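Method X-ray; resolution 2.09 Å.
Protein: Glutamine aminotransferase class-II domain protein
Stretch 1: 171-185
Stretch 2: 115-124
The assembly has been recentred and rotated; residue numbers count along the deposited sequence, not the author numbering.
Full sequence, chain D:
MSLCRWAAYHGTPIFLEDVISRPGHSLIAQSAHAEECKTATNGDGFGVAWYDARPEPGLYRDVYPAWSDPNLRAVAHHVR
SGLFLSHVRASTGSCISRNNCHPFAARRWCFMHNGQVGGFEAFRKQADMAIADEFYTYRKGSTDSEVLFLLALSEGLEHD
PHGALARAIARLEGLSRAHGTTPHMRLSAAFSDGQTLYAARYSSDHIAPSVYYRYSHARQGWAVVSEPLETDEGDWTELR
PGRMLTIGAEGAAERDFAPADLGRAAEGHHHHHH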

# COMPACT_ATOMS: atom_id res chain seq x y z
N ARG D 171 22.90 -24.13 -14.69
CA ARG D 171 22.16 -23.64 -15.84
C ARG D 171 22.15 -22.11 -15.93
O ARG D 171 22.43 -21.53 -16.98
CB ARG D 171 20.74 -24.18 -15.79
CG ARG D 171 20.57 -25.44 -16.60
CD ARG D 171 20.12 -25.05 -18.05
NE ARG D 171 18.72 -25.38 -18.35
CZ ARG D 171 17.96 -26.15 -17.57
NH1 ARG D 171 18.45 -26.66 -16.45
NH2 ARG D 171 16.71 -26.42 -17.92
N LEU D 172 21.86 -21.44 -14.81
CA LEU D 172 21.80 -19.97 -14.86
C LEU D 172 23.18 -19.34 -15.01
O LEU D 172 23.34 -18.32 -15.68
CB LEU D 172 21.09 -19.41 -13.63
CG LEU D 172 19.57 -19.42 -13.63
CD1 LEU D 172 19.04 -18.99 -12.27
CD2 LEU D 172 19.02 -18.53 -14.72
N GLU D 173 24.18 -19.97 -14.39
CA GLU D 173 25.53 -19.47 -14.54
C GLU D 173 26.01 -19.61 -15.97
O GLU D 173 26.69 -18.71 -16.49
CB GLU D 173 26.49 -20.17 -13.55
CG GLU D 173 27.88 -19.59 -13.56
CD GLU D 173 28.86 -20.30 -12.64
OE1 GLU D 173 28.56 -20.56 -11.45
OE2 GLU D 173 30.00 -20.56 -13.11
N GLY D 174 25.66 -20.72 -16.62
CA GLY D 174 25.97 -20.90 -18.04
C GLY D 174 25.32 -19.85 -18.94
O GLY D 174 25.95 -19.32 -19.87
N LEU D 175 24.05 -19.53 -18.66
CA LEU D 175 23.39 -18.51 -19.47
C LEU D 175 24.06 -17.15 -19.23
O LEU D 175 24.19 -16.34 -20.15
CB LEU D 175 21.90 -18.42 -19.15
CG LEU D 175 21.03 -19.54 -19.74
CD1 LEU D 175 19.69 -19.66 -18.94
CD2 LEU D 175 20.80 -19.28 -21.21
N SER D 176 24.51 -16.91 -17.99
CA SER D 176 25.20 -15.67 -17.69
C SER D 176 26.54 -15.61 -18.44
O SER D 176 26.84 -14.62 -19.10
CB SER D 176 25.40 -15.47 -16.18
OG SER D 176 26.15 -14.30 -15.95
N ARG D 177 27.33 -16.67 -18.37
CA ARG D 177 28.57 -16.73 -19.14
C ARG D 177 28.33 -16.51 -20.62
O ARG D 177 29.13 -15.87 -21.28
CB ARG D 177 29.31 -18.06 -18.95
CG ARG D 177 29.93 -18.19 -17.58
CD ARG D 177 31.38 -18.64 -17.63
NE ARG D 177 31.88 -18.64 -16.25
CZ ARG D 177 31.46 -19.52 -15.36
NH1 ARG D 177 30.59 -20.46 -15.75
NH2 ARG D 177 31.90 -19.48 -14.11
N ALA D 178 27.21 -17.03 -21.14
CA ALA D 178 26.86 -16.88 -22.57
C ALA D 178 26.36 -15.49 -22.96
O ALA D 178 26.74 -14.96 -24.01
CB ALA D 178 25.81 -17.91 -22.97
N HIS D 179 25.47 -14.92 -22.15
CA HIS D 179 24.74 -13.72 -22.56
C HIS D 179 24.87 -12.53 -21.61
O HIS D 179 24.42 -11.43 -21.93
CB HIS D 179 23.24 -14.03 -22.74
CG HIS D 179 22.95 -15.30 -23.48
ND1 HIS D 179 23.20 -15.46 -24.83
CD2 HIS D 179 22.41 -16.48 -23.06
CE1 HIS D 179 22.83 -16.67 -25.21
NE2 HIS D 179 22.34 -17.31 -24.16
N GLY D 180 25.47 -12.75 -20.45
CA GLY D 180 25.39 -11.80 -19.34
C GLY D 180 26.72 -11.13 -19.05
O GLY D 180 27.48 -10.82 -19.96
N THR D 181 26.99 -10.87 -17.78
CA THR D 181 28.25 -10.24 -17.41
C THR D 181 28.69 -10.80 -16.08
O THR D 181 28.01 -11.66 -15.50
CB THR D 181 28.12 -8.70 -17.24
OG1 THR D 181 27.21 -8.42 -16.18
CG2 THR D 181 27.62 -8.05 -18.47
N THR D 182 29.82 -10.29 -15.62
CA THR D 182 30.40 -10.55 -14.31
C THR D 182 29.64 -9.74 -13.27
O THR D 182 29.18 -8.64 -13.58
CB THR D 182 31.84 -10.03 -14.29
OG1 THR D 182 32.64 -10.92 -15.04
CG2 THR D 182 32.39 -9.96 -12.88
N PRO D 183 29.49 -10.29 -12.06
CA PRO D 183 29.73 -11.69 -11.67
C PRO D 183 28.61 -12.59 -12.13
O PRO D 183 27.45 -12.23 -11.99
CB PRO D 183 29.75 -11.64 -10.13
CG PRO D 183 29.12 -10.36 -9.77
CD PRO D 183 29.41 -9.41 -10.88
N HIS D 184 28.95 -13.77 -12.61
CA HIS D 184 27.98 -14.63 -13.23
C HIS D 184 26.99 -15.20 -12.22
O HIS D 184 25.81 -15.30 -12.52
CB HIS D 184 28.65 -15.70 -14.09
CG HIS D 184 29.48 -15.13 -15.19
ND1 HIS D 184 28.94 -14.39 -16.22
CD2 HIS D 184 30.82 -15.16 -15.42
CE1 HIS D 184 29.90 -13.98 -17.02
NE2 HIS D 184 31.05 -14.44 -16.56
N MSE D 185 27.45 -15.54 -11.03
CA MSE D 185 26.56 -16.10 -10.03
C MSE D 185 27.04 -15.72 -8.65
O MSE D 185 28.14 -16.10 -8.26
CB MSE D 185 26.49 -17.62 -10.15
CG MSE D 185 25.67 -18.27 -8.99
SE MSE D 185 23.74 -17.82 -9.12
CE MSE D 185 23.40 -18.57 -10.88
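Stretch 2, residues 115-124: GQVGGFEAFR

Stretch 2 (115-124) lies against the last turns of the helix 171-179 and the loop that follows it, and its polar anchor is the backbone of G118. The hydroxyl S176 OG donates to G118 O at 2.9 Å and at the same time accepts from H184 ND1 at 2.8 Å, so the serine, on the helix, ties H184 of the following loop to stretch 2. G118 O also takes a weak hydrogen bond from T181 N at 3.3 Å, and G180 CA approaches the same carbonyl oxygen at 3.6 Å in a CA-H...O contact. On its amide side, G118 N donates to H184 O at 3.3 Å, and P183 O lies 3.1 Å from G118 N. Further CA-H...O contacts join G118 CA to P183 O (3.2 Å) and to T181 O (3.5 Å), and V117 CA to H184 O (3.5 Å). The loop thus wraps around G118; the peptide bond before P183 is cis.

The two chains run in opposite directions here: G118 is nearest H184 (CA-CA 4.6 Å), and V117 is nearest M185 (CA-CA 4.8 Å). Q116 and V117 are extended; a type II turn from V117 to F120 then reverses the chain, closed by F120 N to V117 O at 3.3 Å. G119, at positive phi, occupies the turn position where glycine is favoured. Residues 120-122 follow with helical backbone angles, and F123 is the N-cap of the next helix.

Glycines permit the close backbone approach. G119 CA lies 4.0 Å from G180 CA, where the first helix has ended. A CB on G118 would clash with T181 O and P183 O, one on G119 with G180 CA and T181 N, and one on G180 with G118 O.

Around this polar centre the side chains pack. F123 has the largest area covered by stretch 1 of any residue in stretch 2; its CB points toward the helix, and with chi1 near +60° (p) its ring reaches L175, S176 and G180. L175 CB is 3.6 Å from F123 CE2, while L175 O lies over one face of the ring. S176 CA is 3.7 Å from F123 CE1, and G180 CA meets the ring edge at 4.0 Å from that same CE1. H179 CB sits 3.8 Å from F123 CB, and H179 O is 3.9 Å from A122 CB.

V117, buried and in the t rotamer, packs against both the helix and M185, whose CE also touches L172 CB at 3.7 Å. Its CG1 is 4.0 Å from L172 O and 4.1 Å from S176 CB; its CG2 is 4.3 Å from L172 CD1 and 3.8 Å from CE of the selenomethionine M185. L172 CD2 comes to the edge of the F120 ring, 4.5 Å from CE1 of F120. Farther out, Q116 NE2 reaches within 4.2 Å of P183 CG. Altogether the two stretches bury 592 Å², both sides summed.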

# COMPACT_ATOMS: atom_id res chain seq x y z
N GLY D 115 21.78 -12.02 -3.65
CA GLY D 115 22.85 -11.97 -4.66
C GLY D 115 22.28 -11.62 -6.04
O GLY D 115 21.28 -10.92 -6.15
N GLN D 116 22.90 -12.14 -7.09
CA GLN D 116 22.50 -11.81 -8.44
C GLN D 116 23.04 -12.81 -9.43
O GLN D 116 24.04 -13.49 -9.19
CB GLN D 116 23.07 -10.44 -8.81
CG GLN D 116 24.61 -10.39 -8.81
CD GLN D 116 25.15 -9.11 -9.44
OE1 GLN D 116 25.05 -8.90 -10.66
NE2 GLN D 116 25.72 -8.24 -8.62
N VAL D 117 22.35 -12.90 -10.56
CA VAL D 117 22.85 -13.55 -11.75
C VAL D 117 23.25 -12.41 -12.66
O VAL D 117 22.40 -11.58 -13.02
CB VAL D 117 21.73 -14.43 -12.33
CG1 VAL D 117 22.18 -15.15 -13.61
CG2 VAL D 117 21.28 -15.45 -11.24
N GLY D 118 24.53 -12.32 -13.00
CA GLY D 118 25.04 -11.17 -13.74
C GLY D 118 24.44 -11.01 -15.14
O GLY D 118 24.45 -11.95 -15.92
N GLY D 119 23.92 -9.82 -15.43
CA GLY D 119 23.40 -9.46 -16.75
C GLY D 119 22.05 -10.08 -17.03
O GLY D 119 21.59 -10.09 -18.17
N PHE D 120 21.40 -10.58 -15.98
CA PHE D 120 20.17 -11.36 -16.11
C PHE D 120 19.18 -10.74 -17.09
O PHE D 120 18.63 -11.43 -17.97
CB PHE D 120 19.54 -11.54 -14.74
CG PHE D 120 18.27 -12.35 -14.75
CD1 PHE D 120 18.31 -13.74 -14.90
CD2 PHE D 120 17.04 -11.73 -14.55
CE1 PHE D 120 17.16 -14.47 -14.88
CE2 PHE D 120 15.87 -12.48 -14.52
CZ PHE D 120 15.93 -13.84 -14.70
N GLU D 121 18.95 -9.43 -16.97
CA GLU D 121 17.93 -8.81 -17.83
C GLU D 121 18.20 -9.00 -19.32
O GLU D 121 17.28 -9.05 -20.10
CB GLU D 121 17.70 -7.34 -17.49
CG GLU D 121 16.66 -7.16 -16.41
CD GLU D 121 15.22 -7.47 -16.88
OE1 GLU D 121 14.76 -6.86 -17.89
OE2 GLU D 121 14.56 -8.32 -16.24
N ALA D 122 19.47 -9.18 -19.69
CA ALA D 122 19.80 -9.40 -21.09
C ALA D 122 19.40 -10.81 -21.59
O ALA D 122 19.39 -11.05 -22.80
CB ALA D 122 21.27 -9.12 -21.37
N PHE D 123 19.04 -11.72 -20.69
CA PHE D 123 18.62 -13.05 -21.14
C PHE D 123 17.40 -13.60 -20.41
O PHE D 123 17.22 -14.81 -20.32
CB PHE D 123 19.79 -14.06 -21.10
CG PHE D 123 20.42 -14.25 -19.72
CD1 PHE D 123 21.52 -13.51 -19.33
CD2 PHE D 123 19.93 -15.22 -18.85
CE1 PHE D 123 22.10 -13.70 -18.08
CE2 PHE D 123 20.50 -15.43 -17.63
CZ PHE D 123 21.59 -14.67 -17.23
N ARG D 124 16.56 -12.70 -19.89
CA ARG D 124 15.47 -13.16 -19.04
C ARG D 124 14.61 -14.18 -19.77
O ARG D 124 14.18 -15.17 -19.18
CB ARG D 124 14.59 -12.02 -18.51
CG ARG D 124 13.36 -12.56 -17.76
CD ARG D 124 12.87 -11.64 -16.67
NE ARG D 124 12.26 -10.47 -17.24
CZ ARG D 124 10.97 -10.38 -17.55
NH1 ARG D 124 10.54 -9.26 -18.08
NH2 ARG D 124 10.13 -11.39 -17.34